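Local structure of esterase Rv0045c (Mycobacterium tuberculosis, 6WYN) at residues Gln93-Trp98 with Ala111-Gly116; Gly71-Leu76 with Gly118-Arg123; Leu43-Leu48 with Val65-Ala70. The protein hydrolyses carboxylic esters, preferring short, straight-chain alkyl esters such as butanoates, and is likely involved in ester and lipid metabolism. One frame throughout, in Å; residues are numbered along the deposited sequence.

In the fold
From the N terminus, interaction 3 comes first: the turn at 43-48 meets strand 65-70, closing a loop that contains helix 49-55. The chain then turns directly into strand 73-78, whose start (71-76) is met by 118-123 in interaction 2, closing a longer loop. Interaction 1, between 93-98 and 111-116, is nested inside that loop, whereas interaction 3 precedes both in series. Interaction 3 reaches strand 65-70, interaction 2 strand 73-78 and interaction 1 strand 109-112, successive neighbours in the central sheet. Polar side chains knit them together: Glu45 reaches His96, and Arg67 reaches Ser74 and Asp113, while the carbonyl of Asp113 receives Ser120.

Interaction 1: Gln93-Trp98 with Ala111-Gly116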
ATOM      1  N   GLN A  93       3.752  -3.624  -4.225  1.00 11.65           N
ATOM      2  CA  GLN A  93       2.734  -4.374  -3.433  1.00 10.90           C
ATOM      3  C   GLN A  93       1.425  -4.492  -4.242  1.00 11.33           C
ATOM      4  O   GLN A  93       1.392  -4.065  -5.388  1.00 12.72           O
ATOM      5  CB  GLN A  93       2.508  -3.685  -2.089  1.00 11.43           C
ATOM      6  CG  GLN A  93       3.762  -3.643  -1.210  1.00 11.94           C
ATOM      7  CD  GLN A  93       3.447  -3.182   0.192  1.00 11.71           C
ATOM      8  OE1 GLN A  93       2.531  -2.366   0.426  1.00 10.67           O
ATOM      9  NE2 GLN A  93       4.294  -3.638   1.099  1.00 10.95           N
ATOM     10  N   ASN A  94       0.363  -4.986  -3.621  1.00 10.25           N
ATOM     11  CA  ASN A  94      -1.004  -4.928  -4.146  1.00 11.14           C
ATOM     12  C   ASN A  94      -1.945  -4.826  -2.959  1.00 10.59           C
ATOM     13  O   ASN A  94      -1.479  -4.867  -1.804  1.00  9.99           O
ATOM     14  CB  ASN A  94      -1.322  -6.116  -5.060  1.00 11.78           C
ATOM     15  CG  ASN A  94      -1.356  -7.413  -4.305  1.00 13.62           C
ATOM     16  OD1 ASN A  94      -2.425  -7.811  -3.810  1.00 14.78           O
ATOM     17  ND2 ASN A  94      -0.197  -8.056  -4.206  1.00 13.08           N
ATOM     18  N   ALA A  95      -3.224  -4.691  -3.252  1.00  8.95           N
ATOM     19  CA  ALA A  95      -4.295  -4.538  -2.257  1.00  9.47           C
ATOM     20  C   ALA A  95      -4.260  -5.627  -1.168  1.00  9.28           C
ATOM     21  O   ALA A  95      -4.730  -5.355  -0.057  1.00  8.13           O
ATOM     22  CB  ALA A  95      -5.612  -4.519  -2.975  1.00  9.33           C
ATOM     23  N   HIS A  96      -3.840  -6.844  -1.512  1.00  9.77           N
ATOM     24  CA  HIS A  96      -3.868  -7.994  -0.578  1.00  9.87           C
ATOM     25  C   HIS A  96      -2.895  -7.757   0.590  1.00 10.49           C
ATOM     26  O   HIS A  96      -3.052  -8.455   1.616  1.00 10.58           O
ATOM     27  CB  HIS A  96      -3.523  -9.314  -1.269  1.00  9.72           C
ATOM     28  CG  HIS A  96      -4.661  -9.935  -2.006  1.00  9.32           C
ATOM     29  ND1 HIS A  96      -5.645 -10.623  -1.355  1.00  9.52           N
ATOM     30  CD2 HIS A  96      -4.954  -9.994  -3.333  1.00  8.83           C
ATOM     31  CE1 HIS A  96      -6.509 -11.102  -2.240  1.00  9.53           C
ATOM     32  NE2 HIS A  96      -6.111 -10.717  -3.457  1.00  9.43           N
ATOM     33  N   THR A  97      -1.949  -6.813   0.469  1.00  9.67           N
ATOM     34  CA  THR A  97      -1.022  -6.466   1.580  1.00  9.83           C
ATOM     35  C   THR A  97      -1.879  -6.127   2.800  1.00 10.03           C
ATOM     36  O   THR A  97      -1.431  -6.319   3.940  1.00 10.96           O
ATOM     37  CB  THR A  97      -0.061  -5.316   1.219  1.00  9.44           C
ATOM     38  OG1 THR A  97       1.013  -5.265   2.165  1.00  9.65           O
ATOM     39  CG2 THR A  97      -0.727  -3.966   1.232  1.00  8.82           C
ATOM     40  N   TRP A  98      -3.076  -5.613   2.590  1.00 10.08           N
ATOM     41  CA  TRP A  98      -3.930  -5.164   3.714  1.00 10.23           C
ATOM     42  C   TRP A  98      -4.827  -6.256   4.302  1.00 10.67           C
ATOM     43  O   TRP A  98      -5.519  -5.927   5.262  1.00 11.92           O
ATOM     44  CB  TRP A  98      -4.758  -3.976   3.300  1.00  9.94           C
ATOM     45  CG  TRP A  98      -3.957  -2.833   2.825  1.00  9.94           C
ATOM     46  CD1 TRP A  98      -3.780  -2.407   1.537  1.00  9.78           C
ATOM     47  CD2 TRP A  98      -3.180  -1.978   3.661  1.00 10.29           C
ATOM     48  NE1 TRP A  98      -3.027  -1.269   1.530  1.00 10.66           N
ATOM     49  CE2 TRP A  98      -2.593  -1.015   2.809  1.00 10.55           C
ATOM     50  CE3 TRP A  98      -2.941  -1.925   5.036  1.00 10.05           C
ATOM     51  CZ2 TRP A  98      -1.761  -0.017   3.299  1.00 10.83           C
ATOM     52  CZ3 TRP A  98      -2.107  -0.948   5.511  1.00 10.04           C
ATOM     53  CH2 TRP A  98      -1.586   0.032   4.662  1.00 10.39           C
ATOM     54  N   ALA A 111      -9.594  -1.597  -0.446  1.00 10.20           N
ATOM     55  CA  ALA A 111      -8.142  -1.712  -0.652  1.00 10.04           C
ATOM     56  C   ALA A 111      -7.878  -1.649  -2.159  1.00 10.30           C
ATOM     57  O   ALA A 111      -8.233  -2.560  -2.903  1.00  8.85           O
ATOM     58  CB  ALA A 111      -7.624  -2.961   0.016  1.00  9.72           C
ATOM     59  N   VAL A 112      -7.276  -0.542  -2.550  1.00 10.78           N
ATOM     60  CA  VAL A 112      -7.137  -0.297  -3.997  1.00 11.32           C
ATOM     61  C   VAL A 112      -5.819  -0.795  -4.560  1.00 11.40           C
ATOM     62  O   VAL A 112      -4.834  -0.704  -3.860  1.00 12.83           O
ATOM     63  CB  VAL A 112      -7.268   1.209  -4.270  1.00 13.14           C
ATOM     64  CG1 VAL A 112      -7.213   1.485  -5.742  1.00 15.40           C
ATOM     65  CG2 VAL A 112      -8.540   1.785  -3.673  1.00 15.73           C
ATOM     66  N   ASP A 113      -5.854  -1.339  -5.772  1.00 10.57           N
ATOM     67  CA  ASP A 113      -4.609  -1.617  -6.528  1.00 10.44           C
ATOM     68  C   ASP A 113      -4.181  -0.316  -7.221  1.00 11.27           C
ATOM     69  O   ASP A 113      -4.958   0.211  -8.000  1.00 11.10           O
ATOM     70  CB  ASP A 113      -4.766  -2.736  -7.551  1.00 11.05           C
ATOM     71  CG  ASP A 113      -4.902  -4.154  -6.993  1.00 11.43           C
ATOM     72  OD1 ASP A 113      -4.309  -4.423  -5.920  1.00 10.34           O
ATOM     73  OD2 ASP A 113      -5.595  -5.005  -7.646  1.00 10.41           O
ATOM     74  N   LEU A 114      -3.025   0.233  -6.851  1.00 11.13           N
ATOM     75  CA  LEU A 114      -2.460   1.419  -7.491  1.00 11.69           C
ATOM     76  C   LEU A 114      -2.219   1.079  -8.965  1.00 11.22           C
ATOM     77  O   LEU A 114      -1.915  -0.044  -9.304  1.00 10.92           O
ATOM     78  CB  LEU A 114      -1.153   1.834  -6.806  1.00 12.09           C
ATOM     79  CG  LEU A 114      -1.257   2.367  -5.372  1.00 12.69           C
ATOM     80  CD1 LEU A 114       0.125   2.752  -4.938  1.00 14.34           C
ATOM     81  CD2 LEU A 114      -2.242   3.534  -5.228  1.00 13.75           C
ATOM     82  N   PRO A 115      -2.271   2.075  -9.874  1.00 11.81           N
ATOM     83  CA  PRO A 115      -1.803   1.878 -11.242  1.00 11.90           C
ATOM     84  C   PRO A 115      -0.489   1.110 -11.229  1.00 12.40           C
ATOM     85  O   PRO A 115       0.418   1.321 -10.380  1.00 14.07           O
ATOM     86  CB  PRO A 115      -1.669   3.304 -11.762  1.00 12.27           C
ATOM     87  CG  PRO A 115      -2.720   4.033 -11.019  1.00 12.86           C
ATOM     88  CD  PRO A 115      -2.756   3.431  -9.623  1.00 12.50           C
ATOM     89  N   GLY A 116      -0.376   0.190 -12.150  1.00 11.54           N
ATOM     90  CA  GLY A 116       0.840  -0.592 -12.343  1.00 11.26           C
ATOM     91  C   GLY A 116       0.969  -1.750 -11.391  1.00 11.21           C
ATOM     92  O   GLY A 116       2.029  -2.361 -11.367  1.00 13.02           O
TER
HETATM   93  O   HOH W   1      -4.675  -7.069  -5.365  1.00 11.45           O
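Asp113 has its CG anti to its own carbonyl carbon (chi1 -71°), which sends the carboxylate across to the backbone of Ala95. OD1 accepts the N-H of Ala95 at 2.9 Å from N, in a nearly straight bond (166°) that meets the oxygen close to its C-O axis. Asn94 has CG wedged between its backbone N and carbonyl carbon (chi1 67°), a torsion that folds OD1 back to take the backbone N of His96 at 2.9 Å from above the amide plane, an Asx turn. Water 1 joins the two side chains by donating to Asn94 OD1 and, at 2.7 Å, to Asp113 OD1, which therefore holds two donors. The other oxygen, OD2, accepts from the backbone N of His119 and forms a salt bridge with Arg67 NH2. In this alpha/beta hydrolase fold, 93-98 belongs to the loop between strand 85-88 and helix 99-105, and the chain returns through strand 109-112, parallel to and beside strand 85-88: the contact lies within a beta-alpha-beta crossover. Next to the polar bonds the packing is close, with Ala95 CB 3.3 Å from Ala111 O and 3.9 Å from Ala111 CB. Trp98 adds its indole obliquely, CD1 lying 4.2 Å from Ala111 CB, while the methyl CG2 of Thr97 sits over one ring face. The Trp98 side chain is about 9 Å from that of Ser155, the inferred nucleophile.

Interaction 2: Gly71-Leu76 with Gly118-Arg123; sequences GAISAL and GHSAWR
Ser120 pins the loop 118-123 against the start of strand 73-78, the second strand of the alpha/beta hydrolase sheet, which runs antiparallel to strands 65-70 and 109-112 on its two sides. Its CB rests on the carbonyl of Ala72, 3.3 Å from that O. From there OG, set anti to the carbonyl carbon of Ser120 (chi1 -76°), reaches in beside the strand and accepts the backbone N-H of Ser74 at 2.8 Å from N, in a well-aligned bond (164°). The same OG donates to the carbonyl O of Asp113, so one buried hydroxyl serves as acceptor for one piece of backbone and donor to another. OG also lies against Ile73, 3.3 Å from CA. One residue back in the loop, His119 CB packs on Ser74 CB at 3.6 Å. The hydroxyl of Ser74 looks to strand 65-70 for its polar partners, bonding Arg67 NH2 and the carbonyl of Val68. One residue on from Ser120, Ala121 N donates to Ala72 O at 2.8 Å. Nearer the surface the methyls of the same two residues come together, Ala72 CB lying 4.2 Å from Ala121 CB. Ala72 O also accepts a hydrogen bond from water 2 at 2.8 Å, and that water donates in turn to Ala121 O, 2.7 Å away.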
ATOM      1  N   GLY A  71     -12.618   0.920 -14.785  1.00 16.95           N
ATOM      2  CA  GLY A  71     -11.629   1.283 -15.799  1.00 16.63           C
ATOM      3  C   GLY A  71     -10.273   0.772 -15.408  1.00 18.23           C
ATOM      4  O   GLY A  71     -10.150  -0.450 -15.173  1.00 16.37           O
ATOM      5  N   ALA A  72      -9.314   1.702 -15.302  1.00 15.35           N
ATOM      6  CA  ALA A  72      -7.882   1.443 -15.025  1.00 15.69           C
ATOM      7  C   ALA A  72      -7.597   0.927 -13.591  1.00 13.13           C
ATOM      8  O   ALA A  72      -6.458   0.403 -13.378  1.00 13.74           O
ATOM      9  CB  ALA A  72      -7.110   2.708 -15.307  1.00 15.67           C
ATOM     10  N   ILE A  73      -8.540   1.040 -12.659  1.00 13.38           N
ATOM     11  CA  ILE A  73      -8.343   0.719 -11.204  1.00 12.45           C
ATOM     12  C   ILE A  73      -9.163  -0.519 -10.793  1.00 12.18           C
ATOM     13  O   ILE A  73     -10.397  -0.499 -10.937  1.00 12.23           O
ATOM     14  CB  ILE A  73      -8.729   1.907 -10.316  1.00 13.02           C
ATOM     15  CG1 ILE A  73      -7.896   3.142 -10.673  1.00 12.30           C
ATOM     16  CG2 ILE A  73      -8.577   1.523  -8.828  1.00 13.36           C
ATOM     17  CD1 ILE A  73      -6.414   2.868 -10.677  1.00 12.41           C
ATOM     18  N   SER A  74      -8.479  -1.517 -10.230  1.00 10.81           N
ATOM     19  CA  SER A  74      -9.085  -2.667  -9.532  1.00 10.56           C
ATOM     20  C   SER A  74      -8.946  -2.443  -8.019  1.00 11.00           C
ATOM     21  O   SER A  74      -8.007  -1.718  -7.613  1.00 11.43           O
ATOM     22  CB  SER A  74      -8.445  -3.933  -9.986  1.00 10.83           C
ATOM     23  OG  SER A  74      -9.265  -5.022  -9.600  1.00 10.67           O
ATOM     24  N   ALA A  75      -9.852  -3.000  -7.218  1.00 10.04           N
ATOM     25  CA  ALA A  75      -9.814  -2.866  -5.755  1.00  9.97           C
ATOM     26  C   ALA A  75     -10.489  -4.085  -5.146  1.00 10.07           C
ATOM     27  O   ALA A  75     -11.250  -4.804  -5.889  1.00 10.06           O
ATOM     28  CB  ALA A  75     -10.439  -1.586  -5.288  1.00  9.10           C
ATOM     29  N   LEU A  76     -10.147  -4.357  -3.889  1.00  9.32           N
ATOM     30  CA  LEU A  76     -10.919  -5.309  -3.039  1.00 10.19           C
ATOM     31  C   LEU A  76     -11.858  -4.515  -2.155  1.00 10.22           C
ATOM     32  O   LEU A  76     -11.403  -3.598  -1.437  1.00 10.15           O
ATOM     33  CB  LEU A  76      -9.943  -6.138  -2.212  1.00 11.17           C
ATOM     34  CG  LEU A  76      -9.017  -7.033  -3.010  1.00 11.81           C
ATOM     35  CD1 LEU A  76      -8.073  -7.782  -2.092  1.00 12.78           C
ATOM     36  CD2 LEU A  76      -9.820  -8.003  -3.854  1.00 12.54           C
ATOM     37  N   GLY A 118      -1.189  -5.029  -8.872  1.00 10.85           N
ATOM     38  CA  GLY A 118      -2.322  -5.920  -8.608  1.00 10.70           C
ATOM     39  C   GLY A 118      -3.034  -6.246  -9.906  1.00 12.20           C
ATOM     40  O   GLY A 118      -2.334  -6.724 -10.831  1.00 11.11           O
ATOM     41  N   HIS A 119      -4.320  -5.912 -10.010  1.00 12.00           N
ATOM     42  CA  HIS A 119      -5.103  -6.064 -11.262  1.00 13.44           C
ATOM     43  C   HIS A 119      -5.331  -4.707 -11.907  1.00 13.38           C
ATOM     44  O   HIS A 119      -6.106  -4.657 -12.851  1.00 14.35           O
ATOM     45  CB  HIS A 119      -6.417  -6.773 -10.968  1.00 13.50           C
ATOM     46  CG  HIS A 119      -6.200  -8.169 -10.482  1.00 16.79           C
ATOM     47  ND1 HIS A 119      -6.682  -9.300 -11.175  1.00 21.08           N
ATOM     48  CD2 HIS A 119      -5.552  -8.641  -9.394  1.00 16.91           C
ATOM     49  CE1 HIS A 119      -6.358 -10.397 -10.506  1.00 20.94           C
ATOM     50  NE2 HIS A 119      -5.665 -10.012  -9.392  1.00 19.56           N
ATOM     51  N   SER A 120      -4.756  -3.624 -11.385  1.00 13.16           N
ATOM     52  CA  SER A 120      -4.956  -2.292 -12.015  1.00 12.36           C
ATOM     53  C   SER A 120      -4.102  -2.221 -13.308  1.00 12.39           C
ATOM     54  O   SER A 120      -3.044  -2.861 -13.368  1.00 13.13           O
ATOM     55  CB  SER A 120      -4.684  -1.181 -11.074  1.00 10.57           C
ATOM     56  OG  SER A 120      -5.717  -0.980 -10.127  1.00  9.70           O
ATOM     57  N   ALA A 121      -4.547  -1.471 -14.312  1.00 13.40           N
ATOM     58  CA  ALA A 121      -3.847  -1.352 -15.615  1.00 15.02           C
ATOM     59  C   ALA A 121      -2.403  -0.851 -15.407  1.00 16.18           C
ATOM     60  O   ALA A 121      -2.167   0.011 -14.536  1.00 15.72           O
ATOM     61  CB  ALA A 121      -4.621  -0.430 -16.544  1.00 15.81           C
ATOM     62  N   TRP A 122      -1.476  -1.390 -16.170  1.00 18.45           N
ATOM     63  CA  TRP A 122      -0.114  -0.823 -16.333  1.00 20.37           C
ATOM     64  C   TRP A 122      -0.172   0.427 -17.214  1.00 21.33           C
ATOM     65  O   TRP A 122      -1.218   0.737 -17.834  1.00 21.26           O
ATOM     66  CB  TRP A 122       0.842  -1.868 -16.886  1.00 19.54           C
ATOM     67  CG  TRP A 122       1.205  -2.978 -15.965  1.00 21.32           C
ATOM     68  CD1 TRP A 122       0.614  -3.312 -14.785  1.00 20.00           C
ATOM     69  CD2 TRP A 122       2.255  -3.935 -16.182  1.00 23.50           C
ATOM     70  NE1 TRP A 122       1.225  -4.410 -14.262  1.00 22.29           N
ATOM     71  CE2 TRP A 122       2.250  -4.807 -15.080  1.00 22.95           C
ATOM     72  CE3 TRP A 122       3.223  -4.116 -17.176  1.00 25.44           C
ATOM     73  CZ2 TRP A 122       3.123  -5.886 -14.974  1.00 24.75           C
ATOM     74  CZ3 TRP A 122       4.133  -5.144 -17.040  1.00 24.53           C
ATOM     75  CH2 TRP A 122       4.062  -6.040 -15.970  1.00 25.55           C
ATOM     76  N   ARG A 123       0.886   1.222 -17.173  1.00 23.95           N
ATOM     77  CA  ARG A 123       1.063   2.371 -18.107  1.00 29.12           C
ATOM     78  C   ARG A 123       2.336   2.149 -18.905  1.00 26.91           C
ATOM     79  O   ARG A 123       3.318   1.654 -18.330  1.00 28.64           O
ATOM     80  CB  ARG A 123       1.192   3.692 -17.370  1.00 30.81           C
ATOM     81  CG  ARG A 123       0.095   3.978 -16.365  1.00 30.40           C
ATOM     82  CD  ARG A 123       0.704   5.018 -15.446  1.00 34.59           C
ATOM     83  NE  ARG A 123       1.180   6.139 -16.259  1.00 36.92           N
ATOM     84  CZ  ARG A 123       0.423   7.157 -16.639  1.00 33.22           C
ATOM     85  NH1 ARG A 123       0.956   8.112 -17.394  1.00 39.44           N
ATOM     86  NH2 ARG A 123      -0.844   7.213 -16.267  1.00 27.72           N
TER
HETATM   87  O   HOH W   2      -4.040   1.756 -13.582  1.00 11.42           O

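Interaction 3: Leu43-Leu48 with Val65-Ala70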
ATOM      1  N   LEU A  43      -5.980 -21.892  -7.363  1.00 41.02           N
ATOM      2  CA  LEU A  43      -6.499 -21.361  -6.078  1.00 35.18           C
ATOM      3  C   LEU A  43      -7.105 -19.978  -6.305  1.00 27.74           C
ATOM      4  O   LEU A  43      -6.499 -19.148  -6.974  1.00 29.31           O
ATOM      5  CB  LEU A  43      -5.375 -21.302  -5.048  1.00 36.69           C
ATOM      6  CG  LEU A  43      -5.800 -21.686  -3.646  1.00 38.80           C
ATOM      7  CD1 LEU A  43      -6.533 -23.027  -3.644  1.00 38.13           C
ATOM      8  CD2 LEU A  43      -4.594 -21.732  -2.724  1.00 40.49           C
ATOM      9  N   ASP A  44      -8.316 -19.794  -5.812  1.00 23.47           N
ATOM     10  CA  ASP A  44      -9.054 -18.513  -5.824  1.00 23.55           C
ATOM     11  C   ASP A  44      -8.297 -17.511  -4.931  1.00 22.22           C
ATOM     12  O   ASP A  44      -7.652 -17.937  -3.946  1.00 20.79           O
ATOM     13  CB  ASP A  44     -10.469 -18.801  -5.348  1.00 27.04           C
ATOM     14  CG  ASP A  44     -11.210 -17.576  -4.926  1.00 30.51           C
ATOM     15  OD1 ASP A  44     -11.600 -16.850  -5.836  1.00 43.16           O
ATOM     16  OD2 ASP A  44     -11.354 -17.347  -3.704  1.00 29.75           O
ATOM     17  N   GLU A  45      -8.433 -16.213  -5.199  1.00 17.21           N
ATOM     18  CA  GLU A  45      -7.650 -15.171  -4.508  1.00 15.52           C
ATOM     19  C   GLU A  45      -8.110 -15.018  -3.051  1.00 14.35           C
ATOM     20  O   GLU A  45      -7.373 -14.399  -2.269  1.00 13.39           O
ATOM     21  CB  GLU A  45      -7.679 -13.884  -5.332  1.00 15.13           C
ATOM     22  CG  GLU A  45      -8.946 -13.069  -5.248  1.00 15.61           C
ATOM     23  CD  GLU A  45      -8.763 -11.677  -5.859  1.00 17.27           C
ATOM     24  OE1 GLU A  45      -9.669 -11.229  -6.624  1.00 15.95           O
ATOM     25  OE2 GLU A  45      -7.703 -11.036  -5.575  1.00 15.35           O
ATOM     26  N   PHE A  46      -9.270 -15.524  -2.668  1.00 12.35           N
ATOM     27  CA  PHE A  46      -9.767 -15.460  -1.269  1.00 13.74           C
ATOM     28  C   PHE A  46      -9.534 -16.799  -0.524  1.00 13.60           C
ATOM     29  O   PHE A  46      -9.943 -16.911   0.629  1.00 15.09           O
ATOM     30  CB  PHE A  46     -11.226 -15.001  -1.290  1.00 14.56           C
ATOM     31  CG  PHE A  46     -11.420 -13.711  -2.044  1.00 15.37           C
ATOM     32  CD1 PHE A  46     -10.679 -12.584  -1.705  1.00 15.68           C
ATOM     33  CD2 PHE A  46     -12.341 -13.620  -3.084  1.00 16.02           C
ATOM     34  CE1 PHE A  46     -10.802 -11.410  -2.432  1.00 15.50           C
ATOM     35  CE2 PHE A  46     -12.523 -12.425  -3.766  1.00 14.69           C
ATOM     36  CZ  PHE A  46     -11.757 -11.335  -3.432  1.00 16.21           C
ATOM     37  N   ALA A  47      -8.822 -17.749  -1.097  1.00 15.23           N
ATOM     38  CA  ALA A  47      -8.680 -19.102  -0.506  1.00 17.49           C
ATOM     39  C   ALA A  47      -7.813 -19.079   0.774  1.00 20.40           C
ATOM     40  O   ALA A  47      -7.913 -20.024   1.541  1.00 22.48           O
ATOM     41  CB  ALA A  47      -8.089 -20.029  -1.536  1.00 18.89           C
ATOM     42  N   LEU A  48      -6.955 -18.081   1.009  1.00 19.06           N
ATOM     43  CA  LEU A  48      -6.029 -18.089   2.179  1.00 19.06           C
ATOM     44  C   LEU A  48      -6.508 -17.175   3.288  1.00 17.27           C
ATOM     45  O   LEU A  48      -5.698 -16.883   4.184  1.00 18.09           O
ATOM     46  CB  LEU A  48      -4.643 -17.667   1.706  1.00 19.57           C
ATOM     47  CG  LEU A  48      -4.071 -18.590   0.645  1.00 23.09           C
ATOM     48  CD1 LEU A  48      -2.715 -18.093   0.189  1.00 24.27           C
ATOM     49  CD2 LEU A  48      -3.994 -20.031   1.180  1.00 22.15           C
ATOM     50  N   VAL A  65     -15.917 -10.282   0.888  1.00 12.24           N
ATOM     51  CA  VAL A  65     -14.971  -9.478   0.075  1.00 11.74           C
ATOM     52  C   VAL A  65     -15.198  -9.837  -1.396  1.00 10.98           C
ATOM     53  O   VAL A  65     -15.454 -10.997  -1.696  1.00 10.08           O
ATOM     54  CB  VAL A  65     -13.514  -9.661   0.563  1.00 12.18           C
ATOM     55  CG1 VAL A  65     -13.106 -11.129   0.616  1.00 13.35           C
ATOM     56  CG2 VAL A  65     -12.505  -8.862  -0.292  1.00 12.00           C
ATOM     57  N   GLU A  66     -15.048  -8.860  -2.291  1.00 11.28           N
ATOM     58  CA  GLU A  66     -15.078  -9.118  -3.740  1.00 10.72           C
ATOM     59  C   GLU A  66     -14.167  -8.103  -4.416  1.00  9.76           C
ATOM     60  O   GLU A  66     -13.915  -7.025  -3.832  1.00 10.02           O
ATOM     61  CB  GLU A  66     -16.529  -9.058  -4.253  1.00 12.10           C
ATOM     62  CG  GLU A  66     -17.216  -7.734  -4.050  1.00 14.37           C
ATOM     63  CD  GLU A  66     -18.660  -7.695  -4.561  1.00 19.03           C
ATOM     64  OE1 GLU A  66     -19.236  -8.766  -4.795  1.00 26.14           O
ATOM     65  OE2 GLU A  66     -19.197  -6.614  -4.743  1.00 21.72           O
ATOM     66  N   ARG A  67     -13.684  -8.452  -5.590  1.00  9.27           N
ATOM     67  CA  ARG A  67     -12.910  -7.548  -6.448  1.00  9.41           C
ATOM     68  C   ARG A  67     -13.895  -6.633  -7.188  1.00  9.91           C
ATOM     69  O   ARG A  67     -14.964  -7.109  -7.668  1.00  9.17           O
ATOM     70  CB  ARG A  67     -12.028  -8.349  -7.399  1.00  9.71           C
ATOM     71  CG  ARG A  67     -11.072  -7.473  -8.177  1.00 10.33           C
ATOM     72  CD  ARG A  67      -9.918  -8.251  -8.737  1.00 11.29           C
ATOM     73  NE  ARG A  67      -8.951  -8.647  -7.700  1.00 11.68           N
ATOM     74  CZ  ARG A  67      -8.016  -7.860  -7.141  1.00 12.75           C
ATOM     75  NH1 ARG A  67      -7.174  -8.380  -6.257  1.00 12.41           N
ATOM     76  NH2 ARG A  67      -7.863  -6.593  -7.503  1.00 12.24           N
ATOM     77  N   VAL A  68     -13.578  -5.343  -7.238  1.00 10.60           N
ATOM     78  CA  VAL A  68     -14.339  -4.352  -8.043  1.00 10.18           C
ATOM     79  C   VAL A  68     -13.374  -3.676  -9.037  1.00 11.01           C
ATOM     80  O   VAL A  68     -12.114  -3.749  -8.859  1.00  9.75           O
ATOM     81  CB  VAL A  68     -15.128  -3.357  -7.176  1.00 10.33           C
ATOM     82  CG1 VAL A  68     -16.173  -4.038  -6.302  1.00 10.76           C
ATOM     83  CG2 VAL A  68     -14.228  -2.503  -6.307  1.00 10.74           C
ATOM     84  N   GLN A  69     -13.937  -3.083 -10.097  1.00 10.86           N
ATOM     85  CA  GLN A  69     -13.122  -2.380 -11.114  1.00 11.90           C
ATOM     86  C   GLN A  69     -13.916  -1.195 -11.647  1.00 12.38           C
ATOM     87  O   GLN A  69     -15.167  -1.337 -11.881  1.00 10.42           O
ATOM     88  CB  GLN A  69     -12.692  -3.351 -12.193  1.00 13.92           C
ATOM     89  CG  GLN A  69     -11.854  -2.684 -13.294  1.00 15.48           C
ATOM     90  CD  GLN A  69     -11.622  -3.583 -14.476  1.00 16.11           C
ATOM     91  OE1 GLN A  69     -11.936  -4.753 -14.419  1.00 21.14           O
ATOM     92  NE2 GLN A  69     -11.189  -3.034 -15.605  1.00 14.83           N
ATOM     93  N   ALA A  70     -13.230  -0.065 -11.836  1.00 13.03           N
ATOM     94  CA  ALA A  70     -13.751   1.052 -12.651  1.00 15.21           C
ATOM     95  C   ALA A  70     -12.637   1.486 -13.578  1.00 17.06           C
ATOM     96  O   ALA A  70     -11.715   2.185 -13.096  1.00 17.24           O
ATOM     97  CB  ALA A  70     -14.241   2.191 -11.818  1.00 15.80           C
TER
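Glu45 and Arg67 cross at about a right angle, yet their flat ends lie almost in one plane, carboxylate and guanidinium only 13° apart. The grip is side-on: Arg67 NE donates to Glu45 OE1 at 2.9 Å, and Arg67 NH1 donates to Glu45 OE2 at 2.8 Å. Both oxygens use their syn lone pairs, and both lie close to the guanidinium plane, the geometry that suits a bidentate salt bridge. Glu45 reaches this position with CG between its backbone N and carbonyl carbon (chi1 77°) and the rest of the chain extended. The Phe46 ring is sandwiched: Glu45 CG stands 3.6 Å above the centre of one face, and on the opposite face Val65 CG1 makes a CH-pi contact, 3.9 Å from the ring centroid and 22° off the normal. Val65 CG2 adds a second touch at 3.7 Å from Phe46 CE1, and the backbone N of Arg67 lies at the ring edge. The backbone of 43-48 holds a type I turn from Asp44 to Ala47, with Asp44 OD2 accepting the N of Phe46 at 3.0 Å in an Asx turn. The contact thus sets the turn leading into helix 49-55 against strand 65-70, at one edge of the sheet, away from the catalytic residues. Glu45 OE2 also bonds His96 NE2, and Arg67 NH2 pairs with Asp113 OD2. Bonds at NE, NH1 and NH2 fix the guanidinium in position and rotation, and Arg67, one arginine serving two carboxylates, probably stays protonated.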